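Local coordinates for hemolysin II regulatory protein (PDB 2JJ7), which probably binds DNA as a dimeric, TetR-family transcriptional regulator of hemolysin II expression, at residues Thr102-Glu107 with Tyr121-Phe126; Glu131-Gly136 with His149-Ile154; Thr155-Phe160 with Ser174-Ala179. All coordinates share one frame; numbering follows the deposited sequence.

Contact 1. Residues Thr102-Glu107 with Tyr121-Phe126; sequences TLAYEE and YFIGSF
Glu107, whose CB packs on Ile123, has its carboxylate held by three groups: OE2 takes a salt bridge from Arg114 NE and a hydrogen bond with Tyr55 OH, while OE1 bonds to Ser112 OG. The contact belongs to the all-helical C-terminal domain of a TetR-family regulator and sets helix 98-109 against the start of the short helix 123-126. Glu107 divides its work along its length. CB faces the other segment and touches Ile123 CD1 at 3.7 Å; the chain then bends at chi2 (-80°), which carries the carboxylate away from Ile123 to its polar partners, one of them on helix 51-62. A positive partner and two hydroxyls would be expected to keep the buried carboxylate ionised.

One turn earlier, Ala104 CB meets the Phe122 ring obliquely, 3.6 Å from Phe122 CD2 and only slightly farther from CE2. Phe122 holds its ring there with CG anti to the backbone N (chi1 -168°), and Phe90 meets the same ring edge-to-face. Phe122 is also the N-cap of helix 123-126, its O accepting from Phe126 N at 3.1 Å. Beside it, the Ile123 CD1 methyl rests 4.1 Å from Ala104 O, a van der Waals contact with the helix backbone.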
ATOM      1  N   THR B 102       0.242  11.430  -3.714  1.00 36.24           N
ATOM      2  CA  THR B 102       1.237  10.831  -4.597  1.00 36.90           C
ATOM      3  C   THR B 102       2.647  11.263  -4.198  1.00 36.64           C
ATOM      4  O   THR B 102       3.533  10.424  -4.056  1.00 36.16           O
ATOM      5  CB  THR B 102       0.975  11.246  -6.066  1.00 37.67           C
ATOM      6  OG1 THR B 102      -0.195  10.571  -6.538  1.00 37.38           O
ATOM      7  CG2 THR B 102       2.164  10.898  -6.970  1.00 38.69           C
ATOM      8  N   LEU B 103       2.838  12.563  -3.985  1.00 35.91           N
ATOM      9  CA  LEU B 103       4.169  13.098  -3.706  1.00 35.83           C
ATOM     10  C   LEU B 103       4.679  12.678  -2.339  1.00 37.07           C
ATOM     11  O   LEU B 103       5.856  12.309  -2.208  1.00 36.07           O
ATOM     12  CB  LEU B 103       4.193  14.626  -3.841  1.00 35.91           C
ATOM     13  CG  LEU B 103       3.827  15.168  -5.221  1.00 39.04           C
ATOM     14  CD1 LEU B 103       3.800  16.701  -5.195  1.00 33.99           C
ATOM     15  CD2 LEU B 103       4.780  14.631  -6.298  1.00 34.45           C
ATOM     16  N   ALA B 104       3.803  12.731  -1.328  1.00 36.57           N
ATOM     17  CA  ALA B 104       4.192  12.290   0.009  1.00 36.58           C
ATOM     18  C   ALA B 104       4.453  10.804   0.016  1.00 35.32           C
ATOM     19  O   ALA B 104       5.382  10.367   0.673  1.00 36.38           O
ATOM     20  CB  ALA B 104       3.145  12.646   1.072  1.00 36.55           C
ATOM     21  N   TYR B 105       3.654  10.023  -0.713  1.00 34.63           N
ATOM     22  CA  TYR B 105       3.912   8.581  -0.752  1.00 34.98           C
ATOM     23  C   TYR B 105       5.333   8.303  -1.257  1.00 35.37           C
ATOM     24  O   TYR B 105       6.085   7.536  -0.616  1.00 36.62           O
ATOM     25  CB  TYR B 105       2.861   7.809  -1.565  1.00 33.31           C
ATOM     26  CG  TYR B 105       3.136   6.315  -1.664  1.00 36.94           C
ATOM     27  CD1 TYR B 105       2.662   5.434  -0.694  1.00 29.19           C
ATOM     28  CD2 TYR B 105       3.888   5.788  -2.724  1.00 29.47           C
ATOM     29  CE1 TYR B 105       2.920   4.059  -0.781  1.00 36.27           C
ATOM     30  CE2 TYR B 105       4.159   4.435  -2.806  1.00 35.17           C
ATOM     31  CZ  TYR B 105       3.664   3.574  -1.839  1.00 33.81           C
ATOM     32  OH  TYR B 105       3.938   2.233  -1.933  1.00 43.67           O
ATOM     33  N   GLU B 106       5.694   8.921  -2.385  1.00 34.06           N
ATOM     34  CA  GLU B 106       7.022   8.740  -2.986  1.00 34.74           C
ATOM     35  C   GLU B 106       8.143   9.105  -2.019  1.00 34.74           C
ATOM     36  O   GLU B 106       9.138   8.393  -1.939  1.00 33.91           O
ATOM     37  CB  GLU B 106       7.183   9.562  -4.276  1.00 33.49           C
ATOM     38  CG  GLU B 106       6.494   8.988  -5.524  1.00 42.72           C
ATOM     39  CD  GLU B 106       6.794   7.500  -5.782  1.00 52.04           C
ATOM     40  OE1 GLU B 106       7.950   7.042  -5.549  1.00 44.32           O
ATOM     41  OE2 GLU B 106       5.856   6.798  -6.231  1.00 50.68           O
ATOM     42  N   GLU B 107       7.984  10.219  -1.300  1.00 34.37           N
ATOM     43  CA  GLU B 107       9.009  10.676  -0.350  1.00 35.49           C
ATOM     44  C   GLU B 107       9.088   9.759   0.854  1.00 37.55           C
ATOM     45  O   GLU B 107      10.157   9.614   1.467  1.00 38.60           O
ATOM     46  CB  GLU B 107       8.731  12.109   0.122  1.00 34.73           C
ATOM     47  CG  GLU B 107       8.720  13.169  -0.995  1.00 36.83           C
ATOM     48  CD  GLU B 107      10.119  13.629  -1.434  1.00 38.38           C
ATOM     49  OE1 GLU B 107      11.128  13.173  -0.850  1.00 39.20           O
ATOM     50  OE2 GLU B 107      10.210  14.457  -2.372  1.00 36.34           O
ATOM     51  N   TYR B 121       5.401  19.890   6.574  1.00 33.09           N
ATOM     52  CA  TYR B 121       4.186  20.168   5.813  1.00 33.78           C
ATOM     53  C   TYR B 121       3.254  18.975   5.546  1.00 34.28           C
ATOM     54  O   TYR B 121       2.171  19.143   4.995  1.00 34.46           O
ATOM     55  CB  TYR B 121       4.542  20.894   4.531  1.00 33.04           C
ATOM     56  CG  TYR B 121       5.342  22.156   4.782  1.00 33.91           C
ATOM     57  CD1 TYR B 121       6.658  22.261   4.356  1.00 31.53           C
ATOM     58  CD2 TYR B 121       4.786  23.231   5.483  1.00 27.42           C
ATOM     59  CE1 TYR B 121       7.394  23.431   4.584  1.00 38.44           C
ATOM     60  CE2 TYR B 121       5.509  24.390   5.723  1.00 29.39           C
ATOM     61  CZ  TYR B 121       6.809  24.485   5.274  1.00 35.44           C
ATOM     62  OH  TYR B 121       7.517  25.637   5.519  1.00 42.88           O
ATOM     63  N   PHE B 122       3.661  17.776   5.946  1.00 34.51           N
ATOM     64  CA  PHE B 122       2.796  16.602   5.785  1.00 33.86           C
ATOM     65  C   PHE B 122       3.322  15.372   6.520  1.00 34.02           C
ATOM     66  O   PHE B 122       2.673  14.857   7.431  1.00 32.93           O
ATOM     67  CB  PHE B 122       2.567  16.257   4.296  1.00 35.09           C
ATOM     68  CG  PHE B 122       1.475  15.245   4.085  1.00 33.85           C
ATOM     69  CD1 PHE B 122       0.163  15.657   3.892  1.00 33.71           C
ATOM     70  CD2 PHE B 122       1.754  13.874   4.138  1.00 37.37           C
ATOM     71  CE1 PHE B 122      -0.866  14.723   3.721  1.00 39.04           C
ATOM     72  CE2 PHE B 122       0.741  12.926   3.978  1.00 40.30           C
ATOM     73  CZ  PHE B 122      -0.579  13.355   3.771  1.00 37.46           C
ATOM     74  N   ILE B 123       4.503  14.917   6.121  1.00 33.02           N
ATOM     75  CA  ILE B 123       5.024  13.628   6.574  1.00 35.70           C
ATOM     76  C   ILE B 123       5.240  13.559   8.092  1.00 37.67           C
ATOM     77  O   ILE B 123       5.003  12.506   8.704  1.00 38.76           O
ATOM     78  CB  ILE B 123       6.297  13.234   5.795  1.00 35.59           C
ATOM     79  CG1 ILE B 123       5.931  12.873   4.361  1.00 34.86           C
ATOM     80  CG2 ILE B 123       7.029  12.051   6.471  1.00 37.14           C
ATOM     81  CD1 ILE B 123       7.072  13.026   3.340  1.00 32.92           C
ATOM     82  N   GLY B 124       5.699  14.668   8.686  1.00 38.42           N
ATOM     83  CA  GLY B 124       5.944  14.730  10.127  1.00 37.99           C
ATOM     84  C   GLY B 124       4.713  14.324  10.919  1.00 39.29           C
ATOM     85  O   GLY B 124       4.795  13.490  11.825  1.00 41.70           O
ATOM     86  N   SER B 125       3.565  14.896  10.564  1.00 37.75           N
ATOM     87  CA  SER B 125       2.311  14.616  11.248  1.00 36.87           C
ATOM     88  C   SER B 125       1.754  13.237  10.875  1.00 38.06           C
ATOM     89  O   SER B 125       1.158  12.544  11.717  1.00 35.00           O
ATOM     90  CB  SER B 125       1.281  15.695  10.939  1.00 38.13           C
ATOM     91  OG  SER B 125       1.675  16.943  11.487  1.00 38.26           O
ATOM     92  N   PHE B 126       1.967  12.845   9.617  1.00 37.06           N
ATOM     93  CA  PHE B 126       1.590  11.518   9.137  1.00 37.73           C
ATOM     94  C   PHE B 126       2.297  10.411   9.937  1.00 37.66           C
ATOM     95  O   PHE B 126       1.736   9.336  10.156  1.00 39.16           O
ATOM     96  CB  PHE B 126       1.863  11.389   7.621  1.00 34.48           C
ATOM     97  CG  PHE B 126       1.119  10.246   6.970  1.00 39.00           C
ATOM     98  CD1 PHE B 126       1.758   9.039   6.713  1.00 38.99           C
ATOM     99  CD2 PHE B 126      -0.238  10.367   6.638  1.00 35.64           C
ATOM    100  CE1 PHE B 126       1.065   7.965   6.128  1.00 40.81           C
ATOM    101  CE2 PHE B 126      -0.945   9.296   6.034  1.00 40.18           C
ATOM    102  CZ  PHE B 126      -0.294   8.096   5.775  1.00 37.57           C
TER

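Contact 2. Residues Glu131-Gly136 with His149-Ile154; sequences EILQEG and HTIHWI
Leu133 reaches from helix 129-138 into the side of helix 147-158 and meets Thr150, Ile151 and Ile154, joining two helices of the TetR-type C-terminal domain. The axes of the two segments run at 128° to each other and come within 11.1 Å. The CB of Leu133 heads for the other helix, and CG follows with CD1 fully extended from CA (chi2 176°), which drives that methyl deepest into the contact. CD1 lies 3.9 Å from Thr150 CG2 and equally far from Ile151 CG1, the Leu133 side chain passing both at a slant. The second methyl, CD2, turns to the next turn of the helix and approaches Ile154 CD1 at a looser 4.4 Å.

Thr150 offers Leu133 its methyl because CG2 is anti to the backbone N, while OG1 is hydrogen-bonded to Ser146 O of the preceding turn. Phe142, Phe144 and Leu180 of the same chain also pack on Leu133. Elsewhere on helix 147-158, Trp153 stacks on Phe160 of the second subunit, so Leu133 packs on a helix that is itself part of the dimer interface. Ile151 CB points past helix 129-138, and CG1 brings the side chain back toward it.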
ATOM      1  N   GLU B 131       2.803   5.447  16.686  1.00 38.02           N
ATOM      2  CA  GLU B 131       2.467   5.487  18.120  1.00 39.66           C
ATOM      3  C   GLU B 131       0.991   5.163  18.392  1.00 37.79           C
ATOM      4  O   GLU B 131       0.684   4.516  19.369  1.00 37.07           O
ATOM      5  CB  GLU B 131       2.901   6.791  18.798  1.00 39.11           C
ATOM      6  CG  GLU B 131       2.150   8.041  18.374  1.00 44.19           C
ATOM      7  CD  GLU B 131       2.351   9.187  19.366  1.00 45.31           C
ATOM      8  OE1 GLU B 131       3.313   9.138  20.150  1.00 52.76           O
ATOM      9  OE2 GLU B 131       1.542  10.134  19.369  1.00 50.69           O
ATOM     10  N   ILE B 132       0.098   5.579  17.499  1.00 36.81           N
ATOM     11  CA  ILE B 132      -1.327   5.256  17.636  1.00 36.30           C
ATOM     12  C   ILE B 132      -1.549   3.734  17.612  1.00 36.30           C
ATOM     13  O   ILE B 132      -2.304   3.179  18.427  1.00 35.75           O
ATOM     14  CB  ILE B 132      -2.159   5.928  16.527  1.00 34.45           C
ATOM     15  CG1 ILE B 132      -2.116   7.454  16.681  1.00 35.54           C
ATOM     16  CG2 ILE B 132      -3.602   5.477  16.612  1.00 38.18           C
ATOM     17  CD1 ILE B 132      -2.795   8.232  15.516  1.00 32.78           C
ATOM     18  N   LEU B 133      -0.871   3.076  16.678  1.00 36.99           N
ATOM     19  CA  LEU B 133      -0.978   1.628  16.470  1.00 38.23           C
ATOM     20  C   LEU B 133      -0.367   0.849  17.627  1.00 38.93           C
ATOM     21  O   LEU B 133      -0.949  -0.145  18.080  1.00 41.35           O
ATOM     22  CB  LEU B 133      -0.304   1.218  15.152  1.00 38.22           C
ATOM     23  CG  LEU B 133      -0.941   1.682  13.839  1.00 37.01           C
ATOM     24  CD1 LEU B 133      -0.069   1.247  12.657  1.00 31.00           C
ATOM     25  CD2 LEU B 133      -2.357   1.125  13.692  1.00 39.16           C
ATOM     26  N   GLN B 134       0.795   1.296  18.102  1.00 37.83           N
ATOM     27  CA  GLN B 134       1.445   0.670  19.259  1.00 38.31           C
ATOM     28  C   GLN B 134       0.590   0.796  20.511  1.00 37.07           C
ATOM     29  O   GLN B 134       0.443  -0.168  21.246  1.00 37.94           O
ATOM     30  CB  GLN B 134       2.823   1.265  19.499  1.00 37.62           C
ATOM     31  CG  GLN B 134       3.802   0.904  18.402  1.00 45.17           C
ATOM     32  CD  GLN B 134       5.139   1.589  18.568  1.00 51.69           C
ATOM     33  OE1 GLN B 134       5.211   2.772  18.940  1.00 49.58           O
ATOM     34  NE2 GLN B 134       6.207   0.863  18.272  1.00 43.53           N
ATOM     35  N   GLU B 135       0.008   1.974  20.731  1.00 36.55           N
ATOM     36  CA  GLU B 135      -0.941   2.164  21.829  1.00 38.00           C
ATOM     37  C   GLU B 135      -2.163   1.222  21.759  1.00 37.95           C
ATOM     38  O   GLU B 135      -2.520   0.589  22.756  1.00 37.15           O
ATOM     39  CB  GLU B 135      -1.387   3.633  21.925  1.00 37.31           C
ATOM     40  CG  GLU B 135      -2.193   3.951  23.189  1.00 39.77           C
ATOM     41  CD  GLU B 135      -1.437   3.678  24.496  1.00 45.84           C
ATOM     42  OE1 GLU B 135      -0.201   3.884  24.548  1.00 43.41           O
ATOM     43  OE2 GLU B 135      -2.092   3.264  25.480  1.00 40.58           O
ATOM     44  N   GLY B 136      -2.785   1.128  20.582  1.00 39.40           N
ATOM     45  CA  GLY B 136      -3.932   0.241  20.382  1.00 39.57           C
ATOM     46  C   GLY B 136      -3.595  -1.226  20.580  1.00 39.27           C
ATOM     47  O   GLY B 136      -4.379  -1.985  21.165  1.00 38.95           O
ATOM     48  N   HIS B 149       4.529  -3.374   8.591  1.00 35.15           N
ATOM     49  CA  HIS B 149       3.728  -3.824   7.468  1.00 34.07           C
ATOM     50  C   HIS B 149       2.373  -3.136   7.482  1.00 35.49           C
ATOM     51  O   HIS B 149       1.859  -2.774   6.429  1.00 34.70           O
ATOM     52  CB  HIS B 149       3.590  -5.336   7.490  1.00 35.55           C
ATOM     53  CG  HIS B 149       4.855  -6.063   7.120  1.00 39.02           C
ATOM     54  ND1 HIS B 149       5.151  -6.433   5.825  1.00 41.18           N
ATOM     55  CD2 HIS B 149       5.897  -6.488   7.876  1.00 41.15           C
ATOM     56  CE1 HIS B 149       6.310  -7.072   5.803  1.00 36.34           C
ATOM     57  NE2 HIS B 149       6.783  -7.117   7.034  1.00 40.08           N
ATOM     58  N   THR B 150       1.833  -2.928   8.689  1.00 35.77           N
ATOM     59  CA  THR B 150       0.571  -2.233   8.904  1.00 35.38           C
ATOM     60  C   THR B 150       0.687  -0.738   8.564  1.00 35.65           C
ATOM     61  O   THR B 150      -0.194  -0.174   7.920  1.00 33.70           O
ATOM     62  CB  THR B 150       0.078  -2.422  10.348  1.00 36.80           C
ATOM     63  OG1 THR B 150       0.008  -3.829  10.644  1.00 36.77           O
ATOM     64  CG2 THR B 150      -1.312  -1.790  10.535  1.00 35.46           C
ATOM     65  N   ILE B 151       1.775  -0.111   9.002  1.00 34.17           N
ATOM     66  CA  ILE B 151       2.108   1.248   8.574  1.00 34.13           C
ATOM     67  C   ILE B 151       2.162   1.316   7.047  1.00 34.83           C
ATOM     68  O   ILE B 151       1.506   2.154   6.455  1.00 33.49           O
ATOM     69  CB  ILE B 151       3.431   1.744   9.230  1.00 34.02           C
ATOM     70  CG1 ILE B 151       3.208   1.951  10.748  1.00 34.66           C
ATOM     71  CG2 ILE B 151       3.956   3.035   8.540  1.00 35.39           C
ATOM     72  CD1 ILE B 151       4.455   2.192  11.540  1.00 37.11           C
ATOM     73  N   HIS B 152       2.919   0.435   6.398  1.00 35.64           N
ATOM     74  CA  HIS B 152       2.991   0.509   4.937  1.00 37.19           C
ATOM     75  C   HIS B 152       1.615   0.277   4.276  1.00 35.83           C
ATOM     76  O   HIS B 152       1.266   0.953   3.309  1.00 34.97           O
ATOM     77  CB  HIS B 152       4.050  -0.424   4.322  1.00 37.02           C
ATOM     78  CG  HIS B 152       4.094  -0.330   2.826  1.00 46.85           C
ATOM     79  ND1 HIS B 152       4.695   0.722   2.168  1.00 56.33           N
ATOM     80  CD2 HIS B 152       3.512  -1.090   1.865  1.00 48.76           C
ATOM     81  CE1 HIS B 152       4.530   0.576   0.865  1.00 55.92           C
ATOM     82  NE2 HIS B 152       3.812  -0.513   0.654  1.00 51.99           N
ATOM     83  N   TRP B 153       0.850  -0.685   4.791  1.00 35.52           N
ATOM     84  CA  TRP B 153      -0.512  -0.930   4.293  1.00 35.91           C
ATOM     85  C   TRP B 153      -1.383   0.347   4.319  1.00 35.35           C
ATOM     86  O   TRP B 153      -1.940   0.744   3.293  1.00 35.70           O
ATOM     87  CB  TRP B 153      -1.163  -2.095   5.056  1.00 34.66           C
ATOM     88  CG  TRP B 153      -2.644  -2.288   4.783  1.00 38.67           C
ATOM     89  CD1 TRP B 153      -3.213  -2.671   3.610  1.00 39.29           C
ATOM     90  CD2 TRP B 153      -3.726  -2.125   5.718  1.00 38.58           C
ATOM     91  NE1 TRP B 153      -4.585  -2.768   3.748  1.00 38.81           N
ATOM     92  CE2 TRP B 153      -4.927  -2.420   5.027  1.00 41.53           C
ATOM     93  CE3 TRP B 153      -3.797  -1.769   7.071  1.00 42.30           C
ATOM     94  CZ2 TRP B 153      -6.187  -2.354   5.639  1.00 41.08           C
ATOM     95  CZ3 TRP B 153      -5.057  -1.707   7.685  1.00 43.57           C
ATOM     96  CH2 TRP B 153      -6.231  -1.997   6.964  1.00 42.70           C
ATOM     97  N   ILE B 154      -1.457   1.009   5.470  1.00 34.62           N
ATOM     98  CA  ILE B 154      -2.283   2.209   5.622  1.00 35.21           C
ATOM     99  C   ILE B 154      -1.759   3.389   4.769  1.00 35.81           C
ATOM    100  O   ILE B 154      -2.528   4.125   4.115  1.00 34.23           O
ATOM    101  CB  ILE B 154      -2.410   2.615   7.139  1.00 35.13           C
ATOM    102  CG1 ILE B 154      -3.220   1.573   7.914  1.00 32.49           C
ATOM    103  CG2 ILE B 154      -3.016   4.029   7.288  1.00 34.65           C
ATOM    104  CD1 ILE B 154      -3.305   1.824   9.442  1.00 27.50           C
TER

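Contact 3. Residues Thr155-Phe160 with Ser174-Ala179; sequences TSIVLF and SRIISA
Ile157 and Ile176 meet tip to tip, with Ile157 CD1 3.6 Å from Ile176 CD1 where helix 147-158 faces helix 169-181 in the all-helical C-terminal domain of this TetR-family regulator. Ile157 CD1 also lies 3.7 Å from Ile176 CG1, so it rests against the last bond of its partner. Val158 completes the first shell: its CG2 stands 3.7 Å from Ile176 CD1, the two side chains crossing at about a right angle. One isoleucine end is thus received by two consecutive residues of the other helix.

Ile157 places CG1 between its backbone N and carbonyl carbon (chi1 63°), an uncommon choice within a helix, and the extended remainder of the chain points CD1 at Ile176. Farther out, Leu87, Trp153 and Ile154 of the same chain pack on Ile176, while Phe126 touches Val158. Behind Ile176, Ser174 O accepts from both Ser178 N and Ser178 OG; the hydroxyl, at 3.1 Å from Ser174 O, comes from above the carbonyl plane, on the face opposite the amide. On helix 147-158 itself, next to Ile157, Ser156 OG bonds to Ser156 OG of the second subunit, and that second-subunit serine also packs on Ile157.

Because buried methyl and methylene groups do the touching, the contact probably rests on dispersion and on exclusion of water, with no hydrogen bond across the segments to fix it.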
ATOM      1  N   THR B 155      -0.441   3.556   4.756  1.00 35.02           N
ATOM      2  CA  THR B 155       0.196   4.586   3.947  1.00 33.91           C
ATOM      3  C   THR B 155      -0.195   4.437   2.468  1.00 34.94           C
ATOM      4  O   THR B 155      -0.516   5.421   1.784  1.00 33.18           O
ATOM      5  CB  THR B 155       1.743   4.518   4.152  1.00 36.49           C
ATOM      6  OG1 THR B 155       2.034   4.757   5.548  1.00 39.10           O
ATOM      7  CG2 THR B 155       2.495   5.547   3.293  1.00 34.28           C
ATOM      8  N   SER B 156      -0.163   3.205   1.971  1.00 34.21           N
ATOM      9  CA  SER B 156      -0.425   2.955   0.567  1.00 34.34           C
ATOM     10  C   SER B 156      -1.874   3.247   0.204  1.00 33.01           C
ATOM     11  O   SER B 156      -2.148   3.809  -0.852  1.00 33.71           O
ATOM     12  CB  SER B 156      -0.037   1.520   0.185  1.00 34.77           C
ATOM     13  OG  SER B 156      -0.981   0.581   0.681  1.00 35.63           O
ATOM     14  N   ILE B 157      -2.803   2.875   1.077  1.00 34.40           N
ATOM     15  CA  ILE B 157      -4.220   3.093   0.775  1.00 36.43           C
ATOM     16  C   ILE B 157      -4.704   4.531   1.055  1.00 36.33           C
ATOM     17  O   ILE B 157      -5.500   5.081   0.292  1.00 37.14           O
ATOM     18  CB  ILE B 157      -5.130   2.033   1.445  1.00 37.52           C
ATOM     19  CG1 ILE B 157      -5.033   2.114   2.968  1.00 41.78           C
ATOM     20  CG2 ILE B 157      -4.751   0.623   0.946  1.00 38.50           C
ATOM     21  CD1 ILE B 157      -5.756   0.962   3.704  1.00 51.21           C
ATOM     22  N   VAL B 158      -4.217   5.136   2.135  1.00 33.77           N
ATOM     23  CA  VAL B 158      -4.689   6.454   2.539  1.00 33.92           C
ATOM     24  C   VAL B 158      -4.157   7.541   1.602  1.00 35.45           C
ATOM     25  O   VAL B 158      -4.841   8.550   1.349  1.00 34.51           O
ATOM     26  CB  VAL B 158      -4.338   6.757   4.033  1.00 35.48           C
ATOM     27  CG1 VAL B 158      -4.404   8.255   4.335  1.00 35.26           C
ATOM     28  CG2 VAL B 158      -5.297   6.000   4.934  1.00 32.81           C
ATOM     29  N   LEU B 159      -2.946   7.344   1.088  1.00 32.05           N
ATOM     30  CA  LEU B 159      -2.339   8.378   0.223  1.00 33.89           C
ATOM     31  C   LEU B 159      -2.645   8.222  -1.256  1.00 32.46           C
ATOM     32  O   LEU B 159      -2.234   9.056  -2.051  1.00 30.17           O
ATOM     33  CB  LEU B 159      -0.824   8.446   0.421  1.00 32.40           C
ATOM     34  CG  LEU B 159      -0.351   8.765   1.846  1.00 34.28           C
ATOM     35  CD1 LEU B 159       1.168   8.842   1.881  1.00 30.06           C
ATOM     36  CD2 LEU B 159      -0.968  10.082   2.310  1.00 33.00           C
ATOM     37  N   PHE B 160      -3.325   7.138  -1.632  1.00 31.69           N
ATOM     38  CA  PHE B 160      -3.581   6.880  -3.042  1.00 32.33           C
ATOM     39  C   PHE B 160      -4.581   7.908  -3.549  1.00 34.11           C
ATOM     40  O   PHE B 160      -5.712   7.963  -3.044  1.00 33.71           O
ATOM     41  CB  PHE B 160      -4.107   5.451  -3.244  1.00 33.81           C
ATOM     42  CG  PHE B 160      -4.264   5.068  -4.673  1.00 33.75           C
ATOM     43  CD1 PHE B 160      -5.533   4.878  -5.212  1.00 33.00           C
ATOM     44  CD2 PHE B 160      -3.139   4.916  -5.495  1.00 32.32           C
ATOM     45  CE1 PHE B 160      -5.687   4.521  -6.546  1.00 31.54           C
ATOM     46  CE2 PHE B 160      -3.275   4.567  -6.827  1.00 33.22           C
ATOM     47  CZ  PHE B 160      -4.550   4.369  -7.362  1.00 33.71           C
ATOM     48  N   SER B 174     -13.464   3.747   8.548  1.00 36.54           N
ATOM     49  CA  SER B 174     -14.141   2.642   9.249  1.00 38.71           C
ATOM     50  C   SER B 174     -13.571   1.271   8.928  1.00 39.58           C
ATOM     51  O   SER B 174     -13.381   0.456   9.830  1.00 40.97           O
ATOM     52  CB  SER B 174     -15.634   2.631   8.936  1.00 37.91           C
ATOM     53  OG  SER B 174     -16.268   3.669   9.640  1.00 44.71           O
ATOM     54  N   ARG B 175     -13.324   1.016   7.644  1.00 39.01           N
ATOM     55  CA  ARG B 175     -12.834  -0.286   7.203  1.00 39.72           C
ATOM     56  C   ARG B 175     -11.387  -0.531   7.645  1.00 38.91           C
ATOM     57  O   ARG B 175     -11.011  -1.664   7.956  1.00 38.31           O
ATOM     58  CB  ARG B 175     -12.969  -0.441   5.689  1.00 39.49           C
ATOM     59  CG  ARG B 175     -14.403  -0.495   5.191  1.00 44.87           C
ATOM     60  CD  ARG B 175     -14.483  -1.111   3.784  1.00 56.96           C
ATOM     61  NE  ARG B 175     -14.431  -2.575   3.827  1.00 63.12           N
ATOM     62  CZ  ARG B 175     -15.428  -3.383   3.478  1.00 63.50           C
ATOM     63  NH1 ARG B 175     -15.274  -4.696   3.575  1.00 64.56           N
ATOM     64  NH2 ARG B 175     -16.575  -2.886   3.026  1.00 62.06           N
ATOM     65  N   ILE B 176     -10.578   0.528   7.672  1.00 37.65           N
ATOM     66  CA  ILE B 176      -9.211   0.398   8.175  1.00 36.34           C
ATOM     67  C   ILE B 176      -9.217  -0.004   9.664  1.00 37.20           C
ATOM     68  O   ILE B 176      -8.521  -0.934  10.068  1.00 40.43           O
ATOM     69  CB  ILE B 176      -8.380   1.672   7.925  1.00 34.95           C
ATOM     70  CG1 ILE B 176      -8.037   1.793   6.436  1.00 33.28           C
ATOM     71  CG2 ILE B 176      -7.110   1.661   8.787  1.00 32.28           C
ATOM     72  CD1 ILE B 176      -7.389   3.151   6.036  1.00 33.68           C
ATOM     73  N   ILE B 177     -10.028   0.682  10.455  1.00 37.14           N
ATOM     74  CA  ILE B 177     -10.146   0.419  11.876  1.00 37.68           C
ATOM     75  C   ILE B 177     -10.695  -0.992  12.125  1.00 38.56           C
ATOM     76  O   ILE B 177     -10.168  -1.721  12.966  1.00 40.97           O
ATOM     77  CB  ILE B 177     -11.032   1.497  12.554  1.00 37.66           C
ATOM     78  CG1 ILE B 177     -10.367   2.885  12.434  1.00 39.46           C
ATOM     79  CG2 ILE B 177     -11.349   1.109  14.030  1.00 39.21           C
ATOM     80  CD1 ILE B 177     -11.218   4.048  12.931  1.00 33.05           C
ATOM     81  N   SER B 178     -11.731  -1.378  11.385  1.00 36.82           N
ATOM     82  CA  SER B 178     -12.310  -2.729  11.494  1.00 38.16           C
ATOM     83  C   SER B 178     -11.289  -3.827  11.277  1.00 38.14           C
ATOM     84  O   SER B 178     -11.264  -4.804  12.019  1.00 37.70           O
ATOM     85  CB  SER B 178     -13.418  -2.919  10.482  1.00 37.26           C
ATOM     86  OG  SER B 178     -14.566  -2.250  10.914  1.00 43.74           O
ATOM     87  N   ALA B 179     -10.455  -3.658  10.248  1.00 37.26           N
ATOM     88  CA  ALA B 179      -9.428  -4.631   9.922  1.00 36.52           C
ATOM     89  C   ALA B 179      -8.439  -4.787  11.067  1.00 36.40           C
ATOM     90  O   ALA B 179      -7.889  -5.868  11.258  1.00 36.87           O
ATOM     91  CB  ALA B 179      -8.708  -4.246   8.632  1.00 36.30           C
TER

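How the contacts relate
The contacts follow one another along the chain, each closing before the next opens, and all lie in the C-terminal family region. Contacts 2 and 3 share helix 147-158, their centres 11 Å apart; helix 129-138 packs on its earlier part and helix 169-181 on its later part, with Ile154 CD1 lying 3.9 Å from Ile176 CG2. Contact 1 is nearest the chain's centre, with its own centre 16 Å from each of the others, and its side chains still reach helix 147-158: Tyr105 touches His152 and Ser156, and Phe126 touches Thr155. This helix therefore connects all three contacts. Residues of each also meet the second subunit, so the same helices contribute to the intrachain core and to the dimer interface.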